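Aldose-aldose oxidoreductase (PDB 5A04) probably catalyses oxidation and reduction of aldose sugars such as glucose, using a bound nicotinamide cofactor, NADP(H), held by its Rossmann domain. Local coordinates at residues H86-A94 with D112-A123; M184-R195 with D316-I324. All blocks are in the same frame, centred on the assembly; numbering follows the deposited sequence.

Contact 1. Residues H86-A94 with D112-A123; sequences HRPFTERAA and DCEAMIAACKKA
Arg-87 NH1 reaches Asp-112 OD1 at 2.7 Å, the one salt bridge between helices 86-94 and 112-123. The oxygen lies in the guanidinium plane and is met on its anti side, somewhat out of the carboxylate plane; the two planes stand 65° apart. On the same arginine, NE donates to Glu-91 OE2 at 2.8 Å, one turn further along its own helix. The guanidinium thus joins two carboxylates, one from each helix. Ala-115 CB sits over the centre of one guanidinium face, 3.4 Å from Arg-87 CZ. The arginine gets there because its CG lies anti to the backbone N (chi1 169°) and the chain then runs extended to NE. With an alanine here, Asp-112 and Glu-91 would probably lose the cation they share, and Ala-115 the flat group that covers it.

Next to the charged group, Met-116 lies across the first turn of helix 86-94. Its SD is 3.7 Å from Arg-87 CA, and a bend at its far end brings CE to 3.5 Å from Thr-90 OG1. That hydroxyl donates a hydrogen bond to His-86 O, which also accepts from Thr-90 N. Further along, Ala-94 CB meets Cys-120 SG at 4.0 Å and Ala-123 CB at 4.1 Å. These are neighbouring Rossmann-fold helices, before and after strand 99-102, and run nearly parallel (8°). Small side chains suit their closeness, while the charged network probably steadies the partly exposed edge.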
loop_
_atom_site.group_PDB
_atom_site.type_symbol
_atom_site.label_atom_id
_atom_site.label_comp_id
_atom_site.label_asym_id
_atom_site.label_seq_id
_atom_site.Cartn_x
_atom_site.Cartn_y
_atom_site.Cartn_z
ATOM N N HIS A 86 21.764 -22.128 -1.360
ATOM C CA HIS A 86 22.390 -21.201 -2.302
ATOM C C HIS A 86 23.867 -20.997 -1.991
ATOM O O HIS A 86 24.710 -21.031 -2.887
ATOM C CB HIS A 86 21.680 -19.844 -2.295
ATOM C CG HIS A 86 20.306 -19.888 -2.881
ATOM N ND1 HIS A 86 19.481 -18.781 -2.924
ATOM C CD2 HIS A 86 19.607 -20.902 -3.442
ATOM C CE1 HIS A 86 18.337 -19.114 -3.498
ATOM N NE2 HIS A 86 18.384 -20.394 -3.816
ATOM N N ARG A 87 24.190 -20.795 -0.719
ATOM C CA ARG A 87 25.572 -20.512 -0.378
ATOM C C ARG A 87 26.516 -21.692 -0.685
ATOM O O ARG A 87 27.502 -21.493 -1.381
ATOM C CB ARG A 87 25.707 -20.094 1.095
ATOM C CG ARG A 87 27.189 -20.048 1.531
ATOM C CD ARG A 87 27.400 -19.535 2.952
ATOM N NE ARG A 87 28.813 -19.683 3.324
ATOM C CZ ARG A 87 29.330 -19.299 4.489
ATOM N NH1 ARG A 87 28.560 -18.722 5.403
ATOM N NH2 ARG A 87 30.627 -19.480 4.731
ATOM N N PRO A 88 26.219 -22.913 -0.192
ATOM C CA PRO A 88 27.225 -23.950 -0.458
ATOM C C PRO A 88 27.367 -24.303 -1.941
ATOM O O PRO A 88 28.479 -24.546 -2.387
ATOM C CB PRO A 88 26.725 -25.158 0.351
ATOM C CG PRO A 88 25.286 -24.866 0.667
ATOM C CD PRO A 88 25.198 -23.376 0.763
ATOM N N PHE A 89 26.288 -24.294 -2.714
ATOM C CA PHE A 89 26.459 -24.622 -4.124
ATOM C C PHE A 89 27.135 -23.493 -4.899
ATOM O O PHE A 89 27.876 -23.749 -5.843
ATOM C CB PHE A 89 25.112 -24.980 -4.770
ATOM C CG PHE A 89 24.644 -26.365 -4.439
ATOM C CD1 PHE A 89 25.360 -27.472 -4.877
ATOM C CD2 PHE A 89 23.497 -26.560 -3.695
ATOM C CE1 PHE A 89 24.935 -28.760 -4.588
ATOM C CE2 PHE A 89 23.062 -27.855 -3.388
ATOM C CZ PHE A 89 23.781 -28.953 -3.845
ATOM N N THR A 90 26.906 -22.244 -4.494
ATOM C CA THR A 90 27.601 -21.121 -5.111
ATOM C C THR A 90 29.102 -21.219 -4.849
ATOM O O THR A 90 29.905 -21.051 -5.763
ATOM C CB THR A 90 27.051 -19.777 -4.595
ATOM O OG1 THR A 90 25.711 -19.615 -5.102
ATOM C CG2 THR A 90 27.900 -18.622 -5.064
ATOM N N GLU A 91 29.476 -21.511 -3.606
ATOM C CA GLU A 91 30.893 -21.634 -3.262
ATOM C C GLU A 91 31.565 -22.777 -4.024
ATOM O O GLU A 91 32.673 -22.620 -4.540
ATOM C CB GLU A 91 31.048 -21.836 -1.751
ATOM C CG GLU A 91 30.667 -20.599 -0.963
ATOM C CD GLU A 91 30.556 -20.859 0.542
ATOM O OE1 GLU A 91 30.299 -22.011 0.965
ATOM O OE2 GLU A 91 30.690 -19.895 1.303
ATOM N N ARG A 92 30.889 -23.915 -4.098
ATOM C CA ARG A 92 31.417 -25.061 -4.832
ATOM C C ARG A 92 31.546 -24.759 -6.327
ATOM O O ARG A 92 32.535 -25.133 -6.956
ATOM C CB ARG A 92 30.533 -26.287 -4.597
ATOM C CG ARG A 92 30.683 -26.870 -3.189
ATOM C CD ARG A 92 29.644 -27.932 -2.927
ATOM N NE ARG A 92 29.888 -29.148 -3.700
ATOM C CZ ARG A 92 29.031 -30.165 -3.780
ATOM N NH1 ARG A 92 27.855 -30.096 -3.164
ATOM N NH2 ARG A 92 29.341 -31.249 -4.492
ATOM N N ALA A 93 30.560 -24.068 -6.885
ATOM C CA ALA A 93 30.642 -23.651 -8.287
ATOM C C ALA A 93 31.849 -22.739 -8.517
ATOM O O ALA A 93 32.601 -22.913 -9.478
ATOM C CB ALA A 93 29.343 -22.944 -8.707
ATOM N N ALA A 94 32.036 -21.766 -7.628
ATOM C CA ALA A 94 33.174 -20.858 -7.742
ATOM C C ALA A 94 34.516 -21.604 -7.627
ATOM O O ALA A 94 35.450 -21.324 -8.383
ATOM C CB ALA A 94 33.082 -19.748 -6.685
ATOM N N ASP A 112 26.126 -14.820 5.029
ATOM C CA ASP A 112 26.195 -15.835 3.983
ATOM C C ASP A 112 26.386 -15.188 2.612
ATOM O O ASP A 112 27.140 -15.693 1.778
ATOM C CB ASP A 112 24.933 -16.701 3.985
ATOM C CG ASP A 112 24.880 -17.672 5.161
ATOM O OD1 ASP A 112 25.945 -18.013 5.717
ATOM O OD2 ASP A 112 23.759 -18.103 5.513
ATOM N N CYS A 113 25.684 -14.084 2.373
ATOM C CA CYS A 113 25.888 -13.323 1.136
ATOM C C CYS A 113 27.334 -12.870 1.023
ATOM O O CYS A 113 27.945 -12.978 -0.034
ATOM C CB CYS A 113 24.976 -12.094 1.075
ATOM S SG CYS A 113 23.222 -12.470 1.012
ATOM N N GLU A 114 27.884 -12.349 2.116
ATOM C CA GLU A 114 29.267 -11.883 2.090
ATOM C C GLU A 114 30.226 -13.016 1.744
ATOM O O GLU A 114 31.184 -12.818 0.998
ATOM C CB GLU A 114 29.653 -11.256 3.435
ATOM C CG GLU A 114 28.848 -9.997 3.749
ATOM C CD GLU A 114 29.173 -9.411 5.119
ATOM O OE1 GLU A 114 29.332 -10.185 6.082
ATOM O OE2 GLU A 114 29.273 -8.174 5.228
ATOM N N ALA A 115 29.954 -14.205 2.273
ATOM C CA ALA A 115 30.797 -15.369 2.003
ATOM C C ALA A 115 30.747 -15.745 0.532
ATOM O O ALA A 115 31.762 -16.091 -0.071
ATOM C CB ALA A 115 30.369 -16.539 2.865
ATOM N N MET A 116 29.554 -15.662 -0.046
ATOM C CA MET A 116 29.372 -16.000 -1.449
ATOM C C MET A 116 30.130 -15.022 -2.342
ATOM O O MET A 116 30.796 -15.421 -3.293
ATOM C CB MET A 116 27.877 -16.022 -1.794
ATOM C CG MET A 116 27.148 -17.189 -1.139
ATOM S SD MET A 116 25.362 -16.915 -1.098
ATOM C CE MET A 116 24.945 -17.038 -2.841
ATOM N N ILE A 117 30.037 -13.741 -2.007
ATOM C CA ILE A 117 30.716 -12.709 -2.765
ATOM C C ILE A 117 32.230 -12.918 -2.687
ATOM O O ILE A 117 32.926 -12.825 -3.702
ATOM C CB ILE A 117 30.322 -11.310 -2.253
ATOM C CG1 ILE A 117 28.852 -11.027 -2.616
ATOM C CG2 ILE A 117 31.258 -10.239 -2.826
ATOM C CD1 ILE A 117 28.237 -9.825 -1.883
ATOM N N ALA A 118 32.720 -13.232 -1.493
ATOM C CA ALA A 118 34.149 -13.470 -1.289
ATOM C C ALA A 118 34.641 -14.679 -2.084
ATOM O O ALA A 118 35.758 -14.668 -2.606
ATOM C CB ALA A 118 34.458 -13.658 0.214
ATOM N N ALA A 119 33.815 -15.723 -2.165
ATOM C CA ALA A 119 34.219 -16.945 -2.855
ATOM C C ALA A 119 34.342 -16.676 -4.354
ATOM O O ALA A 119 35.302 -17.118 -5.007
ATOM C CB ALA A 119 33.227 -18.081 -2.585
ATOM N N CYS A 120 33.379 -15.943 -4.902
ATOM C CA CYS A 120 33.402 -15.667 -6.334
ATOM C C CYS A 120 34.544 -14.722 -6.685
ATOM O O CYS A 120 35.203 -14.884 -7.721
ATOM C CB CYS A 120 32.050 -15.111 -6.784
ATOM S SG CYS A 120 30.792 -16.414 -6.700
ATOM N N LYS A 121 34.801 -13.762 -5.797
ATOM C CA LYS A 121 35.917 -12.835 -5.970
ATOM C C LYS A 121 37.252 -13.574 -5.947
ATOM O O LYS A 121 38.122 -13.326 -6.786
ATOM C CB LYS A 121 35.901 -11.754 -4.887
ATOM C CG LYS A 121 37.040 -10.734 -5.008
ATOM C CD LYS A 121 36.903 -9.633 -3.961
ATOM C CE LYS A 121 38.008 -8.589 -4.092
ATOM N NZ LYS A 121 39.325 -9.171 -3.718
ATOM N N LYS A 122 37.412 -14.479 -4.990
ATOM C CA LYS A 122 38.637 -15.263 -4.895
ATOM C C LYS A 122 38.877 -16.086 -6.171
ATOM O O LYS A 122 40.011 -16.228 -6.631
ATOM C CB LYS A 122 38.578 -16.177 -3.673
ATOM C CG LYS A 122 39.820 -17.043 -3.501
ATOM C CD LYS A 122 39.717 -17.873 -2.239
ATOM C CE LYS A 122 40.947 -18.757 -2.042
ATOM N NZ LYS A 122 40.789 -19.622 -0.831
ATOM N N ALA A 123 37.791 -16.601 -6.749
ATOM C CA ALA A 123 37.855 -17.410 -7.964
ATOM C C ALA A 123 38.029 -16.577 -9.226
ATOM O O ALA A 123 38.296 -17.128 -10.301
ATOM C CB ALA A 123 36.589 -18.269 -8.091
#

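Contact 2. Residues M184-R195 with D316-I324; sequences MDIGIYSLNAAR and DGLKDLRVI. With BGC (beta-D-glucopyranose), chain H; NDP (NADPH dihydro-nicotinamide-adenine-dinucleotide phosphate), chain G.
Asp-320 and Asp-316 of helix 316-324 share the charge of Arg-195. Arg-195 NH2 donates to Asp-316 OD1 at 2.7 Å, with the oxygen in the guanidinium plane and an N-H...O angle of 157°. Arg-195 NH1 makes a weak bond to Asp-320 OD1 at 2.8 Å. The bend at chi3 (56°) turns the guanidinium so that Lys-319 CB lies over one face. Glu-201 takes the NE side of the arginine.

Uncharged polar groups add to this. Asn-192 ND2 donates to Asp-320 OD2 at 2.8 Å, on its syn side, tilted out of the carboxylate plane. OD2 thus takes the amide while OD1 takes the weaker bond from Arg-195. The Asp-320 side chain is a knob among Ile-188, Leu-191, Asn-192 and Arg-195. A water donates to both Asn-192 OD1 and Asp-316 OD2.

Apolar contacts fill the rest. Leu-191 places CD1 3.6 Å from Val-323 CG1 and CD2 3.7 Å from Ile-324 CG1. Ile-188 CD1 meets Ile-324 CD1, and Met-184 SD meets Ile-324 CG2 at 4.0 Å.

Asp-185 OD1 and OD2 accept from BGC O2 and O3, and OD1 also pairs with Arg-172. Tyr-189 OH is hydrogen-bonded to BGC O1, at a doubtfully short length. The crossed helix pair, 111° apart, belongs to the family's C-terminal alpha/beta domain, and one helix supplies Asp-185 and Tyr-189 to the sugar site.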
loop_
_atom_site.group_PDB
_atom_site.type_symbol
_atom_site.label_atom_id
_atom_site.label_comp_id
_atom_site.label_asym_id
_atom_site.label_seq_id
_atom_site.Cartn_x
_atom_site.Cartn_y
_atom_site.Cartn_z
ATOM N N MET A 184 11.239 -13.720 2.585
ATOM C CA MET A 184 12.366 -14.319 1.886
ATOM C C MET A 184 11.958 -14.692 0.461
ATOM O O MET A 184 12.751 -14.546 -0.471
ATOM C CB MET A 184 12.885 -15.540 2.660
ATOM C CG MET A 184 13.632 -15.181 3.936
ATOM S SD MET A 184 15.124 -14.230 3.596
ATOM C CE MET A 184 16.199 -15.506 2.992
ATOM N N ASP A 185 10.702 -15.083 0.276
ATOM C CA ASP A 185 10.285 -15.659 -0.999
ATOM C C ASP A 185 9.653 -14.688 -1.977
ATOM O O ASP A 185 9.960 -14.707 -3.172
ATOM C CB ASP A 185 9.291 -16.791 -0.758
ATOM C CG ASP A 185 8.910 -17.494 -2.043
ATOM O OD1 ASP A 185 9.783 -18.192 -2.612
ATOM O OD2 ASP A 185 7.757 -17.325 -2.493
ATOM N N ILE A 186 8.723 -13.886 -1.482
ATOM C CA ILE A 186 7.885 -13.099 -2.369
ATOM C C ILE A 186 7.920 -11.625 -1.954
ATOM O O ILE A 186 7.915 -10.721 -2.801
ATOM C CB ILE A 186 6.426 -13.681 -2.395
ATOM C CG1 ILE A 186 5.540 -12.867 -3.323
ATOM C CG2 ILE A 186 5.829 -13.810 -0.996
ATOM C CD1 ILE A 186 6.046 -12.876 -4.748
ATOM N N GLY A 187 7.999 -11.371 -0.654
ATOM C CA GLY A 187 8.106 -10.004 -0.169
ATOM C C GLY A 187 9.369 -9.311 -0.648
ATOM O O GLY A 187 9.406 -8.087 -0.802
ATOM N N ILE A 188 10.406 -10.100 -0.908
ATOM C CA ILE A 188 11.641 -9.555 -1.451
ATOM C C ILE A 188 11.395 -8.796 -2.773
ATOM O O ILE A 188 12.129 -7.856 -3.094
ATOM C CB ILE A 188 12.679 -10.684 -1.652
ATOM C CG1 ILE A 188 14.061 -10.110 -1.993
ATOM C CG2 ILE A 188 12.184 -11.684 -2.694
ATOM C CD1 ILE A 188 15.185 -11.137 -1.852
ATOM N N TYR A 189 10.356 -9.162 -3.530
ATOM C CA TYR A 189 10.056 -8.378 -4.741
ATOM C C TYR A 189 9.592 -6.958 -4.413
ATOM O O TYR A 189 9.880 -6.016 -5.162
ATOM C CB TYR A 189 8.993 -9.064 -5.610
ATOM C CG TYR A 189 9.492 -10.307 -6.311
ATOM C CD1 TYR A 189 9.404 -11.553 -5.700
ATOM C CD2 TYR A 189 10.034 -10.236 -7.588
ATOM C CE1 TYR A 189 9.852 -12.700 -6.339
ATOM C CE2 TYR A 189 10.478 -11.378 -8.239
ATOM C CZ TYR A 189 10.385 -12.600 -7.611
ATOM O OH TYR A 189 10.830 -13.731 -8.254
ATOM N N SER A 190 8.858 -6.796 -3.317
ATOM C CA SER A 190 8.435 -5.458 -2.891
ATOM C C SER A 190 9.647 -4.611 -2.511
ATOM O O SER A 190 9.744 -3.439 -2.868
ATOM C CB SER A 190 7.477 -5.542 -1.694
ATOM O OG SER A 190 6.278 -6.210 -2.039
ATOM N N LEU A 191 10.553 -5.214 -1.746
ATOM C CA LEU A 191 11.772 -4.541 -1.323
ATOM C C LEU A 191 12.662 -4.184 -2.508
ATOM O O LEU A 191 13.135 -3.047 -2.631
ATOM C CB LEU A 191 12.528 -5.442 -0.341
ATOM C CG LEU A 191 13.977 -5.078 -0.049
ATOM C CD1 LEU A 191 14.038 -3.686 0.583
ATOM C CD2 LEU A 191 14.568 -6.148 0.873
ATOM N N ASN A 192 12.885 -5.158 -3.385
ATOM C CA ASN A 192 13.783 -4.967 -4.515
ATOM C C ASN A 192 13.218 -3.869 -5.423
ATOM O O ASN A 192 13.959 -3.006 -5.895
ATOM C CB ASN A 192 13.989 -6.296 -5.269
ATOM C CG ASN A 192 15.196 -6.273 -6.200
ATOM O OD1 ASN A 192 15.053 -6.150 -7.417
ATOM N ND2 ASN A 192 16.385 -6.415 -5.638
ATOM N N ALA A 193 11.904 -3.878 -5.637
ATOM C CA ALA A 193 11.271 -2.827 -6.450
ATOM C C ALA A 193 11.369 -1.444 -5.802
ATOM O O ALA A 193 11.632 -0.452 -6.483
ATOM C CB ALA A 193 9.802 -3.158 -6.733
ATOM N N ALA A 194 11.151 -1.361 -4.496
ATOM C CA ALA A 194 11.259 -0.056 -3.838
ATOM C C ALA A 194 12.657 0.516 -4.068
ATOM O O ALA A 194 12.815 1.711 -4.332
ATOM C CB ALA A 194 10.961 -0.169 -2.349
ATOM N N ARG A 195 13.657 -0.360 -4.010
ATOM C CA ARG A 195 15.038 0.041 -4.243
ATOM C C ARG A 195 15.297 0.437 -5.699
ATOM O O ARG A 195 15.921 1.473 -5.935
ATOM C CB ARG A 195 15.999 -1.082 -3.819
ATOM C CG ARG A 195 16.088 -1.250 -2.272
ATOM C CD ARG A 195 16.971 -2.449 -1.842
ATOM N NE ARG A 195 18.291 -2.283 -2.434
ATOM C CZ ARG A 195 18.769 -3.021 -3.429
ATOM N NH1 ARG A 195 18.082 -4.062 -3.886
ATOM N NH2 ARG A 195 19.959 -2.725 -3.953
ATOM N N ASP A 316 23.820 -6.508 -5.027
ATOM C CA ASP A 316 22.384 -6.205 -5.005
ATOM C C ASP A 316 21.665 -7.182 -4.075
ATOM O O ASP A 316 20.789 -6.791 -3.292
ATOM C CB ASP A 316 21.793 -6.268 -6.425
ATOM C CG ASP A 316 20.452 -5.541 -6.547
ATOM O OD1 ASP A 316 20.316 -4.417 -6.014
ATOM O OD2 ASP A 316 19.543 -6.082 -7.211
ATOM N N GLY A 317 22.040 -8.460 -4.157
ATOM C CA GLY A 317 21.433 -9.478 -3.320
ATOM C C GLY A 317 21.750 -9.208 -1.860
ATOM O O GLY A 317 20.900 -9.367 -0.978
ATOM N N LEU A 318 22.988 -8.784 -1.613
ATOM C CA LEU A 318 23.437 -8.472 -0.256
ATOM C C LEU A 318 22.674 -7.277 0.315
ATOM O O LEU A 318 22.276 -7.276 1.482
ATOM C CB LEU A 318 24.939 -8.186 -0.255
ATOM C CG LEU A 318 25.561 -7.584 1.009
ATOM C CD1 LEU A 318 25.399 -8.492 2.230
ATOM C CD2 LEU A 318 27.039 -7.280 0.749
ATOM N N LYS A 319 22.467 -6.262 -0.511
ATOM C CA LYS A 319 21.743 -5.075 -0.070
ATOM C C LYS A 319 20.312 -5.435 0.324
ATOM O O LYS A 319 19.783 -4.920 1.320
ATOM C CB LYS A 319 21.757 -4.003 -1.159
ATOM C CG LYS A 319 23.075 -3.231 -1.236
ATOM C CD LYS A 319 23.163 -2.431 -2.516
ATOM C CE LYS A 319 24.471 -1.660 -2.602
ATOM N NZ LYS A 319 24.611 -1.051 -3.959
ATOM N N ASP A 320 19.694 -6.352 -0.414
ATOM C CA ASP A 320 18.367 -6.813 -0.012
ATOM C C ASP A 320 18.416 -7.532 1.336
ATOM O O ASP A 320 17.580 -7.266 2.206
ATOM C CB ASP A 320 17.747 -7.740 -1.068
ATOM C CG ASP A 320 17.009 -6.973 -2.163
ATOM O OD1 ASP A 320 16.791 -5.753 -2.010
ATOM O OD2 ASP A 320 16.628 -7.609 -3.167
ATOM N N LEU A 321 19.390 -8.427 1.527
ATOM C CA LEU A 321 19.445 -9.187 2.780
ATOM C C LEU A 321 19.685 -8.255 3.959
ATOM O O LEU A 321 19.188 -8.518 5.050
ATOM C CB LEU A 321 20.527 -10.276 2.752
ATOM C CG LEU A 321 19.983 -11.697 2.553
ATOM C CD1 LEU A 321 19.003 -12.093 3.656
ATOM C CD2 LEU A 321 19.329 -11.810 1.157
ATOM N N ARG A 322 20.458 -7.194 3.740
ATOM C CA ARG A 322 20.693 -6.199 4.794
ATOM C C ARG A 322 19.372 -5.587 5.270
ATOM O O ARG A 322 19.138 -5.442 6.476
ATOM C CB ARG A 322 21.620 -5.080 4.305
ATOM C CG ARG A 322 23.091 -5.440 4.186
ATOM C CD ARG A 322 23.895 -4.245 3.655
ATOM N NE ARG A 322 25.333 -4.503 3.654
ATOM C CZ ARG A 322 26.188 -3.979 2.777
ATOM N NH1 ARG A 322 25.751 -3.168 1.815
ATOM N NH2 ARG A 322 27.479 -4.275 2.853
ATOM N N VAL A 323 18.512 -5.229 4.321
ATOM C CA VAL A 323 17.232 -4.630 4.674
ATOM C C VAL A 323 16.300 -5.681 5.259
ATOM O O VAL A 323 15.564 -5.403 6.204
ATOM C CB VAL A 323 16.564 -3.950 3.462
ATOM C CG1 VAL A 323 15.304 -3.227 3.913
ATOM C CG2 VAL A 323 17.540 -2.961 2.827
ATOM N N ILE A 324 16.342 -6.897 4.714
ATOM C CA ILE A 324 15.513 -7.982 5.232
ATOM C C ILE A 324 15.814 -8.247 6.712
ATOM O O ILE A 324 14.890 -8.388 7.523
ATOM C CB ILE A 324 15.701 -9.270 4.390
ATOM C CG1 ILE A 324 14.933 -9.108 3.067
ATOM C CG2 ILE A 324 15.206 -10.493 5.143
ATOM C CD1 ILE A 324 15.288 -10.145 2.002
HETATM C C2 BGC H . 8.825 -17.087 -5.793
HETATM C C3 BGC H . 7.617 -17.976 -6.114
HETATM C C4 BGC H . 6.501 -17.148 -6.680
HETATM C C5 BGC H . 6.983 -16.293 -7.842
HETATM C C6 BGC H . 5.863 -15.297 -8.240
HETATM C C1 BGC H . 9.170 -16.402 -7.039
HETATM O O1 BGC H . 10.375 -15.658 -6.864
HETATM O O2 BGC H . 9.890 -17.907 -5.328
HETATM O O3 BGC H . 7.222 -18.598 -4.901
HETATM O O4 BGC H . 5.451 -18.000 -7.112
HETATM O O5 BGC H . 8.114 -15.539 -7.471
HETATM O O6 BGC H . 6.208 -14.611 -9.451
HETATM P PA NDP G . 11.319 -26.567 -6.082
HETATM O O1A NDP G . 11.061 -27.180 -4.750
HETATM O O2A NDP G . 10.244 -26.634 -7.132
HETATM O O5B NDP G . 12.697 -27.180 -6.738
HETATM C C5B NDP G . 13.716 -27.140 -5.780
HETATM C C4B NDP G . 14.772 -28.136 -6.281
HETATM O O4B NDP G . 16.001 -27.976 -5.568
HETATM C C3B NDP G . 14.286 -29.582 -6.029
HETATM O O3B NDP G . 13.493 -30.042 -7.077
HETATM C C2B NDP G . 15.619 -30.340 -6.077
HETATM O O2B NDP G . 16.035 -30.546 -7.297
HETATM C C1B NDP G . 16.603 -29.252 -5.469
HETATM N N9A NDP G . 16.950 -29.532 -4.073
HETATM C C8A NDP G . 18.222 -29.768 -3.560
HETATM N N7A NDP G . 18.217 -30.022 -2.237
HETATM C C5A NDP G . 16.870 -29.946 -1.873
HETATM C C6A NDP G . 16.215 -30.106 -0.638
HETATM N N6A NDP G . 16.938 -30.397 0.498
HETATM N N1A NDP G . 14.857 -29.981 -0.526
HETATM C C2A NDP G . 14.201 -29.686 -1.710
HETATM N N3A NDP G . 14.683 -29.500 -2.943
HETATM C C4A NDP G . 16.053 -29.642 -3.006
HETATM O O3 NDP G . 11.616 -24.993 -5.648
HETATM P PN NDP G . 11.463 -23.874 -6.821
HETATM O O1N NDP G . 12.160 -24.234 -8.070
HETATM O O2N NDP G . 10.145 -23.136 -6.761
HETATM O O5D NDP G . 12.485 -22.631 -6.114
HETATM C C5D NDP G . 13.843 -22.976 -6.094
HETATM C C4D NDP G . 14.647 -21.649 -6.002
HETATM O O4D NDP G . 14.233 -20.783 -7.104
HETATM C C3D NDP G . 14.308 -20.853 -4.686
HETATM O O3D NDP G . 15.478 -20.148 -4.231
HETATM C C2D NDP G . 13.266 -19.842 -5.142
HETATM O O2D NDP G . 13.322 -18.638 -4.396
HETATM C C1D NDP G . 13.771 -19.551 -6.599
HETATM N N1N NDP G . 12.651 -19.151 -7.455
HETATM C C2N NDP G . 12.729 -17.984 -8.197
HETATM C C3N NDP G . 11.687 -17.641 -9.010
HETATM C C7N NDP G . 11.762 -16.407 -9.792
HETATM O O7N NDP G . 10.782 -15.961 -10.417
HETATM N N7N NDP G . 12.968 -15.716 -9.849
HETATM C C4N NDP G . 10.458 -18.474 -9.133
HETATM C C5N NDP G . 10.457 -19.667 -8.275
HETATM C C6N NDP G . 11.500 -19.969 -7.504
HETATM P P2B NDP G . 16.758 -32.069 -7.656
HETATM O O1X NDP G . 17.821 -32.127 -6.583
HETATM O O2X NDP G . 15.565 -32.954 -7.467
HETATM O O3X NDP G . 17.248 -31.865 -9.088
HETATM O O HOH W 1 17.350 -5.112 -8.513
#

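In the fold
From the N terminus, the chain begins the parallel sheet of the Rossmann domain. Contact 1 closes a short loop there: its two helices have strand 99-102 between them in sequence. Contact 2 opens later and closes a long one: the 120 residues between its segments include most strands of the mixed sheet. The two loops follow in series, neither nested nor crossed. The centres of contact 1 and contact 2 are about 19 Å apart, yet the contacts touch. Cys-113 and Ile-117, on helix 112-123, pack against Leu-318, and Cys-113 also meets Leu-321. Helix 314-333 thus joins the cofactor domain to the C-terminal domain. His-86 in contact 1 lies beside NADPH, while helix 184-195 faces the sugar.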